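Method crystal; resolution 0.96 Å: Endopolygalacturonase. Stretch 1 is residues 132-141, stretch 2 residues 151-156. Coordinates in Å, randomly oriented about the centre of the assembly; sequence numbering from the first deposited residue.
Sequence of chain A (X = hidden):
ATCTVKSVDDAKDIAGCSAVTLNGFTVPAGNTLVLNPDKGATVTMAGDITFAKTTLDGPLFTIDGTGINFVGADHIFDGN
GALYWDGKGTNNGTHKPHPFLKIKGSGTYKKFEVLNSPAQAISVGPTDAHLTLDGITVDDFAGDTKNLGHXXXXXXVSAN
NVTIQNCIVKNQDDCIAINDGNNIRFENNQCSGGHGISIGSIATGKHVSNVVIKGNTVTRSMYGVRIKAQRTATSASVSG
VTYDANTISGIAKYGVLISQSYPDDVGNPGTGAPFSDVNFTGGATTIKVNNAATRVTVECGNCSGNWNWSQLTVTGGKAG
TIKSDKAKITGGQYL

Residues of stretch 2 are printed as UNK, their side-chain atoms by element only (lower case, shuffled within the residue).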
ATOM      1  N   THR A 132      12.576  -5.219  -3.294  1.00 11.71           N
ATOM      2  CA  THR A 132      12.322  -3.989  -4.019  1.00 11.85           C
ATOM      3  C   THR A 132      11.265  -4.231  -5.062  1.00 11.25           C
ATOM      4  O   THR A 132      11.390  -5.177  -5.873  1.00 12.26           O
ATOM      5  CB  THR A 132      13.597  -3.472  -4.713  1.00 12.90           C
ATOM      6  OG1 THR A 132      14.554  -3.192  -3.669  1.00 14.43           O
ATOM      7  CG2 THR A 132      13.349  -2.187  -5.481  1.00 14.50           C
ATOM      8  N   LEU A 133      10.237  -3.381  -5.073  1.00 11.14           N
ATOM      9  CA  LEU A 133       9.200  -3.360  -6.114  1.00 10.73           C
ATOM     10  C   LEU A 133       9.386  -2.034  -6.866  1.00 11.24           C
ATOM     11  O   LEU A 133       9.375  -0.967  -6.234  1.00 12.04           O
ATOM     12  CB  LEU A 133       7.796  -3.440  -5.522  1.00 12.04           C
ATOM     13  CG  LEU A 133       7.251  -4.824  -5.154  1.00 22.89           C
ATOM     14  CD1 LEU A 133       8.119  -5.906  -4.665  1.00 19.08           C
ATOM     15  CD2 LEU A 133       6.004  -4.654  -4.250  1.00 22.95           C
ATOM     16  N   ASP A 134       9.588  -2.104  -8.185  1.00 10.76           N
ATOM     17  CA  ASP A 134      10.039  -0.929  -8.940  1.00 11.38           C
ATOM     18  C   ASP A 134       9.291  -0.849 -10.247  1.00 10.95           C
ATOM     19  O   ASP A 134       9.367  -1.773 -11.071  1.00 12.12           O
ATOM     20  CB  ASP A 134      11.574  -1.052  -9.129  1.00 12.39           C
ATOM     21  CG  ASP A 134      12.217   0.168  -9.771  1.00 13.20           C
ATOM     22  OD1 ASP A 134      11.524   1.000 -10.360  1.00 14.05           O
ATOM     23  OD2 ASP A 134      13.450   0.298  -9.583  1.00 15.85           O
ATOM     24  N   GLY A 135       8.538   0.227 -10.451  1.00 11.13           N
ATOM     25  CA  GLY A 135       7.900   0.427 -11.759  1.00 11.89           C
ATOM     26  C   GLY A 135       6.689  -0.456 -11.975  1.00 11.56           C
ATOM     27  O   GLY A 135       6.399  -0.802 -13.120  1.00 13.10           O
ATOM     28  N   ILE A 136       5.969  -0.765 -10.901  1.00 11.18           N
ATOM     29  CA  ILE A 136       4.736  -1.546 -10.956  1.00 11.26           C
ATOM     30  C   ILE A 136       3.552  -0.582 -11.020  1.00 11.15           C
ATOM     31  O   ILE A 136       3.511   0.398 -10.284  1.00 11.86           O
ATOM     32  CB  ILE A 136       4.663  -2.497  -9.766  1.00 12.66           C
ATOM     33  CG1 ILE A 136       5.836  -3.570  -9.950  1.00 17.59           C
ATOM     34  CG2 ILE A 136       3.306  -3.209  -9.671  1.00 12.76           C
ATOM     35  CD1 ILE A 136       5.999  -4.292  -8.649  1.00 20.87           C
ATOM     36  N   THR A 137       2.595  -0.924 -11.891  1.00 10.98           N
ATOM     37  CA  THR A 137       1.348  -0.160 -11.959  1.00 11.01           C
ATOM     38  C   THR A 137       0.208  -1.008 -11.396  1.00 10.98           C
ATOM     39  O   THR A 137       0.030  -2.157 -11.863  1.00 12.54           O
ATOM     40  CB  THR A 137       1.021   0.232 -13.401  1.00 11.96           C
ATOM     41  OG1 THR A 137       2.065   1.084 -13.889  1.00 12.63           O
ATOM     42  CG2 THR A 137      -0.309   0.943 -13.531  1.00 13.46           C
ATOM     43  N   VAL A 138      -0.552  -0.468 -10.461  1.00 10.48           N
ATOM     44  CA  VAL A 138      -1.836  -1.065 -10.048  1.00 10.36           C
ATOM     45  C   VAL A 138      -2.898  -0.179 -10.709  1.00 10.47           C
ATOM     46  O   VAL A 138      -3.140   0.952 -10.258  1.00 11.46           O
ATOM     47  CB  VAL A 138      -2.003  -1.119  -8.519  1.00 10.91           C
ATOM     48  CG1 VAL A 138      -3.411  -1.623  -8.193  1.00 11.94           C
ATOM     49  CG2 VAL A 138      -0.923  -2.013  -7.928  1.00 11.92           C
ATOM     50  N   ASP A 139      -3.475  -0.678 -11.803  1.00 10.62           N
ATOM     51  CA  ASP A 139      -4.503   0.060 -12.521  1.00 11.06           C
ATOM     52  C   ASP A 139      -5.866  -0.539 -12.163  1.00 10.43           C
ATOM     53  O   ASP A 139      -6.313  -1.510 -12.772  1.00 10.83           O
ATOM     54  CB  ASP A 139      -4.288   0.038 -14.030  1.00 11.77           C
ATOM     55  CG  ASP A 139      -5.303   0.866 -14.754  1.00 12.77           C
ATOM     56  OD1 ASP A 139      -6.333   1.246 -14.155  1.00 12.34           O
ATOM     57  OD2 ASP A 139      -5.073   1.163 -15.962  1.00 16.65           O
ATOM     58  N   ASP A 140      -6.488   0.078 -11.125  1.00 10.75           N
ATOM     59  CA  ASP A 140      -7.844  -0.209 -10.757  1.00 10.52           C
ATOM     60  C   ASP A 140      -8.759   0.985 -11.069  1.00 10.90           C
ATOM     61  O   ASP A 140      -9.831   1.143 -10.485  1.00 11.40           O
ATOM     62  CB  ASP A 140      -7.961  -0.608  -9.266  1.00 11.04           C
ATOM     63  CG  ASP A 140      -7.441  -1.974  -9.008  1.00 10.48           C
ATOM     64  OD1 ASP A 140      -7.193  -2.788  -9.888  1.00 11.31           O
ATOM     65  OD2 ASP A 140      -7.260  -2.246  -7.744  1.00 11.45           O
ATOM     66  N   PHE A 141      -8.365   1.806 -12.049  1.00 11.30           N
ATOM     67  CA  PHE A 141      -9.159   3.001 -12.394  1.00 11.45           C
ATOM     68  C   PHE A 141     -10.615   2.646 -12.726  1.00 11.64           C
ATOM     69  O   PHE A 141     -11.528   3.430 -12.419  1.00 12.21           O
ATOM     70  CB  PHE A 141      -8.474   3.702 -13.579  1.00 12.48           C
ATOM     71  CG  PHE A 141      -9.236   4.934 -14.002  1.00 12.81           C
ATOM     72  CD1 PHE A 141      -9.215   6.107 -13.208  1.00 15.29           C
ATOM     73  CD2 PHE A 141      -9.980   4.960 -15.149  1.00 16.10           C
ATOM     74  CE1 PHE A 141      -9.922   7.222 -13.601  1.00 16.84           C
ATOM     75  CE2 PHE A 141     -10.714   6.095 -15.508  1.00 18.75           C
ATOM     76  CZ  PHE A 141     -10.675   7.226 -14.717  1.00 18.66           C
ATOM     77  N   UNK A 151     -11.803  -1.229  -1.275  1.00 11.20           N
ATOM     78  CA  UNK A 151     -10.721  -1.979  -0.626  1.00 11.22           C
ATOM     79  C   UNK A 151      -9.668  -2.420  -1.666  1.00 10.54           C
ATOM     80  O   UNK A 151      -9.005  -3.442  -1.480  1.00 11.21           O
ATOM     81  c   UNK A 151     -11.184  -3.183   0.190  1.00 11.62           C
ATOM     82  o   UNK A 151     -13.372  -3.199   1.237  1.00 14.47           O
ATOM     83  n   UNK A 151     -11.766  -2.011   2.216  1.00 13.90           N
ATOM     84  c   UNK A 151     -12.193  -2.786   1.270  1.00 12.30           C
ATOM     85  N   UNK A 152      -9.464  -1.582  -2.687  1.00 10.62           N
ATOM     86  CA  UNK A 152      -8.519  -1.881  -3.769  1.00 10.65           C
ATOM     87  C   UNK A 152      -7.125  -1.338  -3.476  1.00 10.33           C
ATOM     88  O   UNK A 152      -6.453  -0.729  -4.331  1.00 10.76           O
ATOM     89  o   UNK A 152      -9.602  -0.022  -4.863  1.00 11.06           O
ATOM     90  c   UNK A 152     -10.169  -2.297  -5.638  1.00 11.01           C
ATOM     91  c   UNK A 152      -9.079  -1.352  -5.086  1.00 10.76           C
ATOM     92  N   UNK A 153      -6.642  -1.631  -2.252  1.00 10.55           N
ATOM     93  CA  UNK A 153      -5.317  -1.163  -1.832  1.00 10.28           C
ATOM     94  C   UNK A 153      -4.266  -1.525  -2.878  1.00 10.19           C
ATOM     95  O   UNK A 153      -4.225  -2.636  -3.393  1.00 10.81           O
ATOM     96  o   UNK A 153      -5.279  -1.915   1.798  1.00 11.53           O
ATOM     97  o   UNK A 153      -7.004  -1.441   0.486  1.00 12.07           O
ATOM     98  c   UNK A 153      -4.867  -1.854  -0.530  1.00 10.52           C
ATOM     99  c   UNK A 153      -5.795  -1.706   0.655  1.00 10.57           C
ATOM    100  N   UNK A 154      -3.352  -0.579  -3.146  1.00 10.15           N
ATOM    101  CA  UNK A 154      -2.279  -0.884  -4.099  1.00 10.59           C
ATOM    102  C   UNK A 154      -1.278  -1.912  -3.542  1.00 10.17           C
ATOM    103  O   UNK A 154      -1.103  -3.002  -4.119  1.00 10.73           O
ATOM    104  N   UNK A 155      -0.663  -1.515  -2.436  1.00 10.20           N
ATOM    105  CA  UNK A 155       0.344  -2.348  -1.765  1.00 10.29           C
ATOM    106  C   UNK A 155      -0.004  -2.409  -0.280  1.00 10.44           C
ATOM    107  O   UNK A 155      -0.122  -1.358   0.361  1.00 11.65           O
ATOM    108  c   UNK A 155       3.236  -2.290  -5.340  1.00 13.57           C
ATOM    109  c   UNK A 155       2.853  -2.518  -4.026  1.00 12.44           C
ATOM    110  c   UNK A 155       1.955  -0.277  -3.950  1.00 11.99           C
ATOM    111  c   UNK A 155       1.759  -1.721  -1.876  1.00 10.69           C
ATOM    112  c   UNK A 155       2.196  -1.499  -3.305  1.00 10.73           C
ATOM    113  c   UNK A 155       2.961  -1.064  -5.977  1.00 13.24           C
ATOM    114  c   UNK A 155       2.345  -0.067  -5.249  1.00 13.10           C
ATOM    115  N   UNK A 156      -0.145  -3.626   0.247  1.00 10.32           N
ATOM    116  CA  UNK A 156      -0.291  -3.866   1.698  1.00 10.21           C
ATOM    117  C   UNK A 156       0.989  -4.516   2.176  1.00 10.35           C
ATOM    118  O   UNK A 156       1.350  -5.592   1.692  1.00 10.96           O
ATOM    119  c   UNK A 156      -2.826  -4.135   1.637  1.00 10.69           C
ATOM    120  o   UNK A 156      -3.721  -4.731   1.071  1.00 11.93           O
ATOM    121  o   UNK A 156      -2.955  -2.905   2.039  1.00 11.37           O
ATOM    122  c   UNK A 156      -1.494  -4.774   1.968  1.00 10.76           C
TER

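Position 151 has four side-chain atoms: two carbons, the second of which carries one oxygen and one nitrogen. That is a carboxamide attached directly to CB, and nothing in it comes near stretch 1. The residue is Asn 151. Its phi and psi are both positive, 57° and 34°, a conformation that asparagine tolerates better than most residues.

Position 152 has three side-chain atoms: a CB that carries one oxygen and one carbon. The CA-to-CB bond points toward stretch 1, and CB lies 3.3 Å from OD2 of Asp 140. A CB branched into a hydroxyl and a methyl identifies Thr 152. Its chi1 is p. The approach to Asp 140 is a carbon-to-oxygen contact, not a hydrogen bond. Both OG1 of Thr 152 and OD2 of Asp 140 are hydrogen-bonded elsewhere in the structure.

Position 153 has four side-chain atoms: two carbons, the second carrying two oxygens. This is a carboxyl group attached directly to CB. Its CA-to-CB bond points away from stretch 1, and the side chain stays out of contact with stretch 1. The residue is Asp 153, with chi1 m. Its backbone N donates a weak hydrogen bond to O of Asn 151, at 3.1 Å.

Position 154 has no side-chain atoms at all, so it is Gly 154. Its CA is 6.0 Å from CA of Val 138, the closest CA pair across the stretches. Its carbonyl O lies 3.9 Å from CG2 of Val 138. An ideal CB on Gly 154 would sit 4.3 Å from CG2 of Val 138. This distance is not a clash, so this contact alone does not explain the glycine.

Position 155 has seven side-chain atoms, all carbon: one CB and then a ring of six. Its CA-to-CB bond points sideways, but with chi1 m the ring comes nearer to stretch 1, where its carbons approach Leu 133, Ile 136 and Val 138. No oxygen is attached to the ring, so the residue is Phe 155 and not tyrosine. CE1 of Phe 155 is 3.8 Å from CD2 of Leu 133. CZ of Phe 155 is 4.3 Å from CG2 of Ile 136 and 4.4 Å from CG2 of Val 138. All three methyls approach the ring obliquely.

Position 156 has four side-chain atoms: two carbons, the second carrying two oxygens. It is out of reach of stretch 1. The residue is Asp 156, with chi1 m. Its OD1 is 2.5 Å from OD2 of Asp 153, close enough that one of the acids probably holds a proton.

The contact is small, burying 283 Å² in total, and no hydrogen bond crosses it. Phe 155 contributes the largest share, 76 Å². Leu 133, Ile 136 and Val 138 all point toward stretch 2 and give its buried ring an apolar setting. Thr 137, between two of them, points away. Gly 154 lies beside Val 138, and Thr 152 packs against Asp 140. Packing, rather than polar pairing, joins the two stretches.

Stretch 2 (151-156) NTDGFD
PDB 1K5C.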